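Local coordinates for protein aspartate carbamoyltransferase (Leishmania major, PDB 7K46) that probably catalyses the transfer of a carbamoyl group from carbamoyl phosphate to aspartate, an early step in the making of pyrimidines, at residues Ala306-Arg309 with Gln310-Tyr313; Ser63-Leu66 with Ser67-Ala71; Leu200-Pro203 with Ala204-Glu208. All blocks are in the same frame, centred on the assembly; numbering follows the deposited sequence.

Contact 1: residues Ala306-Arg309 with Gln310-Tyr313; sequences AYFR and QMRY
Q310 turns CG away from its own backbone N (chi1 -175°) and runs on extended, which carries OE1 back to the preceding loop, 3.5 Å from Y307 CA. Y313 instead keeps CG beside its N (chi1 -67°), and its ring swings back alongside R309: CD2 stands 3.2 Å from R309 O, which meets the ring obliquely, and CE2 lies 4.1 Å from R309 CB. On another side of the turn F308 and M311 point the same way, with M311 CE at the edge of the F308 ring, 4.1 Å from CD1. Y307 CD2 sits over the centre of one face of that ring.

The backbone winds into helix 309-326 through Q310 N to A306 O (2.8 Å), M311 N to F308 O (3.1 Å) and Y313 N to R309 O (2.9 Å). R312 N adds a weak bond to R309 O.

This last helix of the chain starts against helix 142-156, and the two are probably the interdomain pair of the carbamoyltransferase fold. Both ends of the Q310 amide are held, OE1 by H287 N and NE2 by D148 OD1, so its flip is fixed. R309 NE and Y313 OH share E155 OE2, which would probably stabilise the E155 carboxylate as an anion and tie the first helical turn to helix 142-156.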
ATOM      1  N   ALA A 306     -13.822  26.455  -6.987  1.00 17.50           N
ATOM      2  CA  ALA A 306     -14.053  25.543  -5.874  1.00 18.11           C
ATOM      3  C   ALA A 306     -13.618  24.103  -6.153  1.00 19.17           C
ATOM      4  O   ALA A 306     -13.766  23.246  -5.273  1.00 19.17           O
ATOM      5  CB  ALA A 306     -15.540  25.574  -5.489  1.00 17.51           C
ATOM      6  N   TYR A 307     -13.090  23.808  -7.343  1.00 17.74           N
ATOM      7  CA  TYR A 307     -12.859  22.415  -7.719  1.00 16.65           C
ATOM      8  C   TYR A 307     -11.686  21.770  -6.988  1.00 20.39           C
ATOM      9  O   TYR A 307     -11.575  20.536  -7.016  1.00 16.54           O
ATOM     10  CB  TYR A 307     -12.657  22.286  -9.239  1.00 17.97           C
ATOM     11  CG  TYR A 307     -11.930  23.451  -9.889  1.00 18.93           C
ATOM     12  CD1 TYR A 307     -12.632  24.588 -10.306  1.00 17.24           C
ATOM     13  CD2 TYR A 307     -10.550  23.412 -10.103  1.00 18.22           C
ATOM     14  CE1 TYR A 307     -11.980  25.665 -10.899  1.00 19.93           C
ATOM     15  CE2 TYR A 307      -9.883  24.490 -10.703  1.00 19.93           C
ATOM     16  CZ  TYR A 307     -10.613  25.611 -11.097  1.00 22.83           C
ATOM     17  OH  TYR A 307      -9.979  26.680 -11.689  1.00 20.44           O
ATOM     18  N   PHE A 308     -10.817  22.546  -6.338  1.00 16.47           N
ATOM     19  CA  PHE A 308      -9.818  21.902  -5.490  1.00 18.29           C
ATOM     20  C   PHE A 308     -10.367  21.649  -4.087  1.00 18.45           C
ATOM     21  O   PHE A 308     -10.184  20.562  -3.531  1.00 17.88           O
ATOM     22  CB  PHE A 308      -8.540  22.754  -5.429  1.00 20.23           C
ATOM     23  CG  PHE A 308      -7.945  23.048  -6.778  1.00 18.60           C
ATOM     24  CD1 PHE A 308      -7.681  22.019  -7.676  1.00 17.58           C
ATOM     25  CD2 PHE A 308      -7.653  24.356  -7.153  1.00 19.16           C
ATOM     26  CE1 PHE A 308      -7.134  22.282  -8.934  1.00 18.69           C
ATOM     27  CE2 PHE A 308      -7.101  24.625  -8.400  1.00 20.15           C
ATOM     28  CZ  PHE A 308      -6.850  23.590  -9.292  1.00 18.63           C
ATOM     29  N   ARG A 309     -11.044  22.641  -3.502  1.00 17.18           N
ATOM     30  CA  ARG A 309     -11.716  22.425  -2.220  1.00 16.79           C
ATOM     31  C   ARG A 309     -12.740  21.296  -2.306  1.00 17.97           C
ATOM     32  O   ARG A 309     -12.957  20.570  -1.325  1.00 17.91           O
ATOM     33  CB  ARG A 309     -12.392  23.718  -1.763  1.00 18.04           C
ATOM     34  CG  ARG A 309     -11.407  24.858  -1.438  1.00 19.45           C
ATOM     35  CD  ARG A 309     -12.109  26.062  -0.776  1.00 23.62           C
ATOM     36  NE  ARG A 309     -13.088  26.716  -1.642  1.00 21.36           N
ATOM     37  CZ  ARG A 309     -12.778  27.623  -2.562  1.00 25.69           C
ATOM     38  NH1 ARG A 309     -11.521  27.969  -2.797  1.00 19.85           N
ATOM     39  NH2 ARG A 309     -13.755  28.199  -3.262  1.00 21.65           N
ATOM     40  N   GLN A 310     -13.373  21.144  -3.473  1.00 17.06           N
ATOM     41  CA  GLN A 310     -14.323  20.061  -3.720  1.00 16.34           C
ATOM     42  C   GLN A 310     -13.741  18.699  -3.327  1.00 20.36           C
ATOM     43  O   GLN A 310     -14.441  17.852  -2.752  1.00 17.26           O
ATOM     44  CB  GLN A 310     -14.705  20.111  -5.208  1.00 16.01           C
ATOM     45  CG  GLN A 310     -15.774  19.153  -5.710  1.00 14.96           C
ATOM     46  CD  GLN A 310     -16.135  19.437  -7.171  1.00 19.76           C
ATOM     47  OE1 GLN A 310     -15.729  20.464  -7.731  1.00 18.65           O
ATOM     48  NE2 GLN A 310     -16.921  18.549  -7.780  1.00 14.81           N
ATOM     49  N   MET A 311     -12.458  18.472  -3.624  1.00 15.60           N
ATOM     50  CA  MET A 311     -11.827  17.203  -3.257  1.00 17.23           C
ATOM     51  C   MET A 311     -11.707  17.042  -1.752  1.00 18.49           C
ATOM     52  O   MET A 311     -11.802  15.918  -1.241  1.00 18.65           O
ATOM     53  CB  MET A 311     -10.443  17.083  -3.901  1.00 17.34           C
ATOM     54  CG  MET A 311     -10.508  16.816  -5.397  1.00 16.44           C
ATOM     55  SD  MET A 311      -8.876  16.582  -6.113  1.00 18.10           S
ATOM     56  CE  MET A 311      -8.299  18.278  -6.246  1.00 18.49           C
ATOM     57  N   ARG A 312     -11.482  18.143  -1.027  1.00 15.34           N
ATOM     58  CA  ARG A 312     -11.399  18.052   0.426  1.00 18.29           C
ATOM     59  C   ARG A 312     -12.779  17.818   1.035  1.00 21.21           C
ATOM     60  O   ARG A 312     -12.921  17.059   2.004  1.00 18.13           O
ATOM     61  CB  ARG A 312     -10.740  19.312   0.988  1.00 19.60           C
ATOM     62  CG  ARG A 312     -10.510  19.270   2.502  1.00 23.53           C
ATOM     63  CD  ARG A 312      -9.298  20.107   2.895  1.00 24.57           C
ATOM     64  NE  ARG A 312      -9.026  20.102   4.327  1.00 28.20           N
ATOM     65  CZ  ARG A 312      -8.179  19.271   4.920  1.00 34.34           C
ATOM     66  NH1 ARG A 312      -7.604  18.280   4.251  1.00 28.14           N
ATOM     67  NH2 ARG A 312      -7.895  19.440   6.213  1.00 31.55           N
ATOM     68  N   TYR A 313     -13.819  18.434   0.468  1.00 15.10           N
ATOM     69  CA  TYR A 313     -15.165  18.033   0.857  1.00 17.72           C
ATOM     70  C   TYR A 313     -15.393  16.549   0.597  1.00 19.35           C
ATOM     71  O   TYR A 313     -16.082  15.888   1.378  1.00 16.60           O
ATOM     72  CB  TYR A 313     -16.212  18.881   0.131  1.00 16.42           C
ATOM     73  CG  TYR A 313     -16.195  20.328   0.562  1.00 17.21           C
ATOM     74  CD1 TYR A 313     -16.440  20.680   1.882  1.00 17.92           C
ATOM     75  CD2 TYR A 313     -15.940  21.342  -0.358  1.00 21.78           C
ATOM     76  CE1 TYR A 313     -16.419  22.014   2.290  1.00 24.73           C
ATOM     77  CE2 TYR A 313     -15.922  22.678   0.034  1.00 21.10           C
ATOM     78  CZ  TYR A 313     -16.158  23.005   1.361  1.00 25.75           C
ATOM     79  OH  TYR A 313     -16.141  24.333   1.738  1.00 29.70           O
TER

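Contact 2: residues Ser63-Leu66 with Ser67-Ala71; sequences SRTL and SSFCA
The F69 ring turns its edge to T65: T65 CG2 lies in the ring plane, 3.8 Å from F69 CE2, and T65 O also meets the edge, 3.4 Å from F69 CD2. Both side chains point the same way from helix 63-74, the helical arm of a beta-alpha-beta unit between strands 53-58 and 79-80. The F69 side chain also packs on V111 of strand 109-113 and on R318 of helix 309-326.

T65 holds CG2 anti to its backbone N, with OG1 anti to the carbonyl carbon (chi1 -65°), and this puts the methyl group in line with the ring. One residue further round, L66 and C70 form a second apolar pair, L66 CD1 to C70 SG at 3.9 Å, and both rest on P56 of strand 53-58.

The sequence S62-S63-R64-T65 resembles the Ser-Thr-Arg-Thr signature of carbamoyltransferases, consistent with a helix start facing the carbamoyl phosphate site. The second subunit comes close here: S63 OG bonds to K84 O of that subunit, and R64 NH2 reaches both T102 and E94 of the same neighbour.

Main-chain bonds keep the helix regular, F69 N to T65 O at 3.1 Å and C70 N to L66 O at 3.0 Å, while S68 N to R64 O is weak. S63 O accepts twice from one residue: S67 N at 2.9 Å and S67 OG at 2.8 Å, the hydroxyl folded back at chi1 60°, reach it from opposite faces of the carbonyl plane.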
ATOM      1  N   SER A  63      -6.941   7.002  -8.913  1.00 20.51           N
ATOM      2  CA  SER A  63      -6.149   7.314  -7.731  1.00 26.01           C
ATOM      3  C   SER A  63      -6.803   8.402  -6.897  1.00 25.19           C
ATOM      4  O   SER A  63      -6.708   8.369  -5.666  1.00 20.49           O
ATOM      5  CB  SER A  63      -4.735   7.726  -8.132  1.00 28.02           C
ATOM      6  OG  SER A  63      -4.032   6.625  -8.691  1.00 33.22           O
ATOM      7  N   ARG A  64      -7.472   9.363  -7.547  1.00 18.27           N
ATOM      8  CA  ARG A  64      -8.179  10.418  -6.814  1.00 17.45           C
ATOM      9  C   ARG A  64      -9.251   9.837  -5.888  1.00 21.40           C
ATOM     10  O   ARG A  64      -9.317  10.176  -4.700  1.00 17.60           O
ATOM     11  CB  ARG A  64      -8.793  11.415  -7.805  1.00 21.15           C
ATOM     12  CG  ARG A  64      -9.781  12.426  -7.191  1.00 21.40           C
ATOM     13  CD  ARG A  64     -10.215  13.487  -8.233  1.00 21.67           C
ATOM     14  NE  ARG A  64      -9.102  14.365  -8.587  1.00 21.40           N
ATOM     15  CZ  ARG A  64      -8.380  14.263  -9.694  1.00 21.66           C
ATOM     16  NH1 ARG A  64      -8.671  13.370 -10.636  1.00 21.70           N
ATOM     17  NH2 ARG A  64      -7.344  15.074  -9.865  1.00 23.47           N
ATOM     18  N   THR A  65     -10.110   8.956  -6.407  1.00 17.10           N
ATOM     19  CA  THR A  65     -11.171   8.401  -5.567  1.00 15.10           C
ATOM     20  C   THR A  65     -10.613   7.386  -4.562  1.00 17.03           C
ATOM     21  O   THR A  65     -11.014   7.374  -3.388  1.00 15.37           O
ATOM     22  CB  THR A  65     -12.259   7.780  -6.447  1.00 22.86           C
ATOM     23  OG1 THR A  65     -12.882   8.819  -7.228  1.00 22.32           O
ATOM     24  CG2 THR A  65     -13.322   7.110  -5.601  1.00 18.30           C
ATOM     25  N   LEU A  66      -9.684   6.540  -5.002  1.00 16.99           N
ATOM     26  CA  LEU A  66      -9.101   5.540  -4.108  1.00 16.23           C
ATOM     27  C   LEU A  66      -8.420   6.197  -2.910  1.00 17.88           C
ATOM     28  O   LEU A  66      -8.675   5.829  -1.756  1.00 17.53           O
ATOM     29  CB  LEU A  66      -8.106   4.675  -4.887  1.00 17.42           C
ATOM     30  CG  LEU A  66      -7.284   3.655  -4.089  1.00 19.12           C
ATOM     31  CD1 LEU A  66      -8.210   2.682  -3.386  1.00 16.94           C
ATOM     32  CD2 LEU A  66      -6.318   2.916  -5.013  1.00 23.14           C
ATOM     33  N   SER A  67      -7.541   7.174  -3.159  1.00 18.26           N
ATOM     34  CA  SER A  67      -6.785   7.748  -2.044  1.00 18.22           C
ATOM     35  C   SER A  67      -7.709   8.459  -1.062  1.00 17.87           C
ATOM     36  O   SER A  67      -7.461   8.444   0.147  1.00 15.60           O
ATOM     37  CB  SER A  67      -5.704   8.694  -2.571  1.00 17.31           C
ATOM     38  OG  SER A  67      -6.271   9.764  -3.315  1.00 20.79           O
ATOM     39  N   SER A  68      -8.800   9.045  -1.555  1.00 16.15           N
ATOM     40  CA  SER A  68      -9.763   9.705  -0.674  1.00 16.84           C
ATOM     41  C   SER A  68     -10.421   8.706   0.279  1.00 16.25           C
ATOM     42  O   SER A  68     -10.527   8.959   1.487  1.00 15.12           O
ATOM     43  CB  SER A  68     -10.818  10.428  -1.513  1.00 16.30           C
ATOM     44  OG  SER A  68     -11.658  11.240  -0.700  1.00 19.61           O
ATOM     45  N   PHE A  69     -10.880   7.561  -0.247  1.00 15.37           N
ATOM     46  CA  PHE A  69     -11.433   6.515   0.622  1.00 14.64           C
ATOM     47  C   PHE A  69     -10.405   6.040   1.645  1.00 13.35           C
ATOM     48  O   PHE A  69     -10.731   5.850   2.823  1.00 16.00           O
ATOM     49  CB  PHE A  69     -11.916   5.315  -0.209  1.00 13.55           C
ATOM     50  CG  PHE A  69     -13.337   5.436  -0.686  1.00 15.08           C
ATOM     51  CD1 PHE A  69     -14.394   5.218   0.189  1.00 16.78           C
ATOM     52  CD2 PHE A  69     -13.611   5.736  -2.010  1.00 17.00           C
ATOM     53  CE1 PHE A  69     -15.723   5.328  -0.244  1.00 16.64           C
ATOM     54  CE2 PHE A  69     -14.931   5.842  -2.457  1.00 17.09           C
ATOM     55  CZ  PHE A  69     -15.986   5.636  -1.567  1.00 15.69           C
ATOM     56  N   CYS A  70      -9.167   5.817   1.206  1.00 14.62           N
ATOM     57  CA  CYS A  70      -8.131   5.344   2.125  1.00 14.95           C
ATOM     58  C   CYS A  70      -7.813   6.384   3.187  1.00 16.65           C
ATOM     59  O   CYS A  70      -7.679   6.049   4.370  1.00 14.46           O
ATOM     60  CB  CYS A  70      -6.865   4.975   1.356  1.00 14.89           C
ATOM     61  SG  CYS A  70      -7.154   3.542   0.285  1.00 18.51           S
ATOM     62  N   ALA A  71      -7.679   7.648   2.783  1.00 12.83           N
ATOM     63  CA  ALA A  71      -7.386   8.697   3.756  1.00 12.97           C
ATOM     64  C   ALA A  71      -8.538   8.874   4.738  1.00 14.75           C
ATOM     65  O   ALA A  71      -8.316   9.074   5.940  1.00 13.87           O
ATOM     66  CB  ALA A  71      -7.092  10.011   3.036  1.00 13.63           C
TER

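Contact 3: residues Leu200-Pro203 with Ala204-Glu208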
ATOM      1  N   LEU A 200     -24.675  16.076 -28.329  1.00 26.43           N
ATOM      2  CA  LEU A 200     -24.260  15.516 -27.050  1.00 27.71           C
ATOM      3  C   LEU A 200     -25.206  15.938 -25.927  1.00 26.09           C
ATOM      4  O   LEU A 200     -24.796  16.058 -24.768  1.00 24.33           O
ATOM      5  CB  LEU A 200     -22.820  15.922 -26.728  1.00 25.55           C
ATOM      6  CG  LEU A 200     -21.733  15.459 -27.702  1.00 29.71           C
ATOM      7  CD1 LEU A 200     -20.345  15.846 -27.186  1.00 28.45           C
ATOM      8  CD2 LEU A 200     -21.817  13.945 -27.944  1.00 31.14           C
ATOM      9  N   GLU A 201     -26.474  16.163 -26.261  1.00 25.03           N
ATOM     10  CA  GLU A 201     -27.444  16.632 -25.287  1.00 23.47           C
ATOM     11  C   GLU A 201     -27.728  15.559 -24.242  1.00 26.13           C
ATOM     12  O   GLU A 201     -27.537  14.357 -24.468  1.00 26.36           O
ATOM     13  CB  GLU A 201     -28.759  17.026 -25.966  1.00 28.57           C
ATOM     14  CG  GLU A 201     -28.686  18.264 -26.858  1.00 31.83           C
ATOM     15  CD  GLU A 201     -28.025  17.991 -28.194  1.00 32.60           C
ATOM     16  OE1 GLU A 201     -27.910  16.808 -28.574  1.00 29.88           O
ATOM     17  OE2 GLU A 201     -27.617  18.963 -28.866  1.00 31.67           O
ATOM     18  N   MET A 202     -28.182  16.018 -23.083  1.00 24.81           N
ATOM     19  CA  MET A 202     -28.750  15.141 -22.071  1.00 22.68           C
ATOM     20  C   MET A 202     -29.817  14.245 -22.704  1.00 26.59           C
ATOM     21  O   MET A 202     -30.693  14.751 -23.425  1.00 28.22           O
ATOM     22  CB  MET A 202     -29.350  15.999 -20.949  1.00 25.81           C
ATOM     23  CG  MET A 202     -29.970  15.227 -19.806  1.00 25.95           C
ATOM     24  SD  MET A 202     -28.741  14.362 -18.816  1.00 25.19           S
ATOM     25  CE  MET A 202     -27.856  15.715 -18.037  1.00 21.35           C
ATOM     26  N   PRO A 203     -29.773  12.931 -22.484  1.00 24.20           N
ATOM     27  CA  PRO A 203     -30.726  12.040 -23.156  1.00 26.64           C
ATOM     28  C   PRO A 203     -32.165  12.303 -22.730  1.00 28.13           C
ATOM     29  O   PRO A 203     -32.449  12.660 -21.583  1.00 23.13           O
ATOM     30  CB  PRO A 203     -30.267  10.641 -22.726  1.00 26.92           C
ATOM     31  CG  PRO A 203     -28.799  10.812 -22.402  1.00 26.77           C
ATOM     32  CD  PRO A 203     -28.725  12.180 -21.764  1.00 25.33           C
ATOM     33  N   ALA A 204     -33.080  12.113 -23.683  1.00 29.42           N
ATOM     34  CA  ALA A 204     -34.498  12.324 -23.406  1.00 28.80           C
ATOM     35  C   ALA A 204     -34.985  11.445 -22.262  1.00 27.82           C
ATOM     36  O   ALA A 204     -35.873  11.851 -21.502  1.00 28.23           O
ATOM     37  CB  ALA A 204     -35.319  12.057 -24.664  1.00 31.36           C
ATOM     38  N   GLU A 205     -34.427  10.241 -22.126  1.00 26.91           N
ATOM     39  CA  GLU A 205     -34.854   9.348 -21.054  1.00 26.74           C
ATOM     40  C   GLU A 205     -34.557   9.936 -19.678  1.00 28.87           C
ATOM     41  O   GLU A 205     -35.285   9.661 -18.717  1.00 25.39           O
ATOM     42  CB  GLU A 205     -34.172   7.982 -21.207  1.00 35.71           C
ATOM     43  CG  GLU A 205     -34.645   6.937 -20.200  1.00 48.38           C
ATOM     44  CD  GLU A 205     -33.857   5.635 -20.264  1.00 59.89           C
ATOM     45  OE1 GLU A 205     -32.659   5.667 -20.629  1.00 57.12           O
ATOM     46  OE2 GLU A 205     -34.443   4.577 -19.949  1.00 60.20           O
ATOM     47  N   VAL A 206     -33.493  10.734 -19.559  1.00 22.26           N
ATOM     48  CA  VAL A 206     -33.168  11.349 -18.274  1.00 23.02           C
ATOM     49  C   VAL A 206     -34.121  12.499 -17.972  1.00 25.11           C
ATOM     50  O   VAL A 206     -34.558  12.671 -16.829  1.00 24.37           O
ATOM     51  CB  VAL A 206     -31.699  11.812 -18.255  1.00 24.35           C
ATOM     52  CG1 VAL A 206     -31.398  12.585 -16.969  1.00 23.45           C
ATOM     53  CG2 VAL A 206     -30.761  10.612 -18.398  1.00 22.69           C
ATOM     54  N   LEU A 207     -34.468  13.300 -18.987  1.00 22.22           N
ATOM     55  CA  LEU A 207     -35.465  14.349 -18.781  1.00 23.29           C
ATOM     56  C   LEU A 207     -36.825  13.755 -18.427  1.00 26.91           C
ATOM     57  O   LEU A 207     -37.555  14.307 -17.593  1.00 23.92           O
ATOM     58  CB  LEU A 207     -35.566  15.233 -20.027  1.00 23.41           C
ATOM     59  CG  LEU A 207     -34.295  16.007 -20.392  1.00 26.11           C
ATOM     60  CD1 LEU A 207     -34.506  16.886 -21.639  1.00 24.17           C
ATOM     61  CD2 LEU A 207     -33.798  16.834 -19.203  1.00 28.47           C
ATOM     62  N   GLU A 208     -37.187  12.630 -19.047  1.00 23.79           N
ATOM     63  CA  GLU A 208     -38.425  11.964 -18.663  1.00 23.66           C
ATOM     64  C   GLU A 208     -38.345  11.474 -17.225  1.00 27.28           C
ATOM     65  O   GLU A 208     -39.329  11.540 -16.484  1.00 24.80           O
ATOM     66  CB  GLU A 208     -38.724  10.805 -19.615  1.00 30.46           C
TER
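M202 lays its thioether against V206, with SD 3.7 Å from V206 CG1, and the two side chains cross at about a right angle. The methionine leaves the backbone with CG anti to N (chi1 -179°) and then bends at chi2 (69°), which turns SD toward V206; a second bend at chi3 sets only CE. Its CG also touches L207 CD2 at 4.2 Å, so that one residue of the loop meets two successive residues of the helix. P203 adds the flank of its ring, CD lying 4.2 Å from V206 CG2, the valine branch that sits beside the backbone N.

Between the two segments the hydrogen bonds are all main-chain. P203 O takes V206 N at 3.0 Å, the donor standing 57° out of the carbonyl plane, and a weak bond from L207 N at 3.4 Å. P203 occupies the N-cap position of helix 204-217. As a proline it offers no side-chain acceptor to the first amides of the helix, and the next i to i+4 bond, E208 N to A204 O, is 2.9 Å long.

The loop and helix belong to a beta-alpha-beta crossover of the Rossmann-like Asp/Orn-binding domain, between the adjacent parallel strands 191-195 and 220-224. Strand 191-195 supplies L194, which packs on both M202 and L207, and Q223 of strand 220-224 touches L207. From helix 174-186, H177 lies against M202, P203 and V206, and L180 joins it at M202. Further back along the loop, E201 OE2 accepts a hydrogen bond from G199 N, two residues earlier. A204 and E205 face solvent, and no other chain of the assembly touches either segment.

How the contacts relate
Contacts 1 and 2 are neighbours, centres 14 Å apart: M311 packs on R64, SD to NE 3.3 Å, joining helix 309-326 to helix 63-74, and both contacts reach the second subunit. Contact 2 is the more buried, set within one helix; contact 1 is partly buried and spans a loop and a helix start. Both have charged partners, E155 and E41 of the same chain for contact 1, E94 of the second subunit for contact 2. Contact 3 also joins a loop to a helix start, but its centre is 28 Å from that of contact 1. Partly buried, with A204 and E205 exposed and no other chain touching it, it relies on apolar side chains and main-chain bonds.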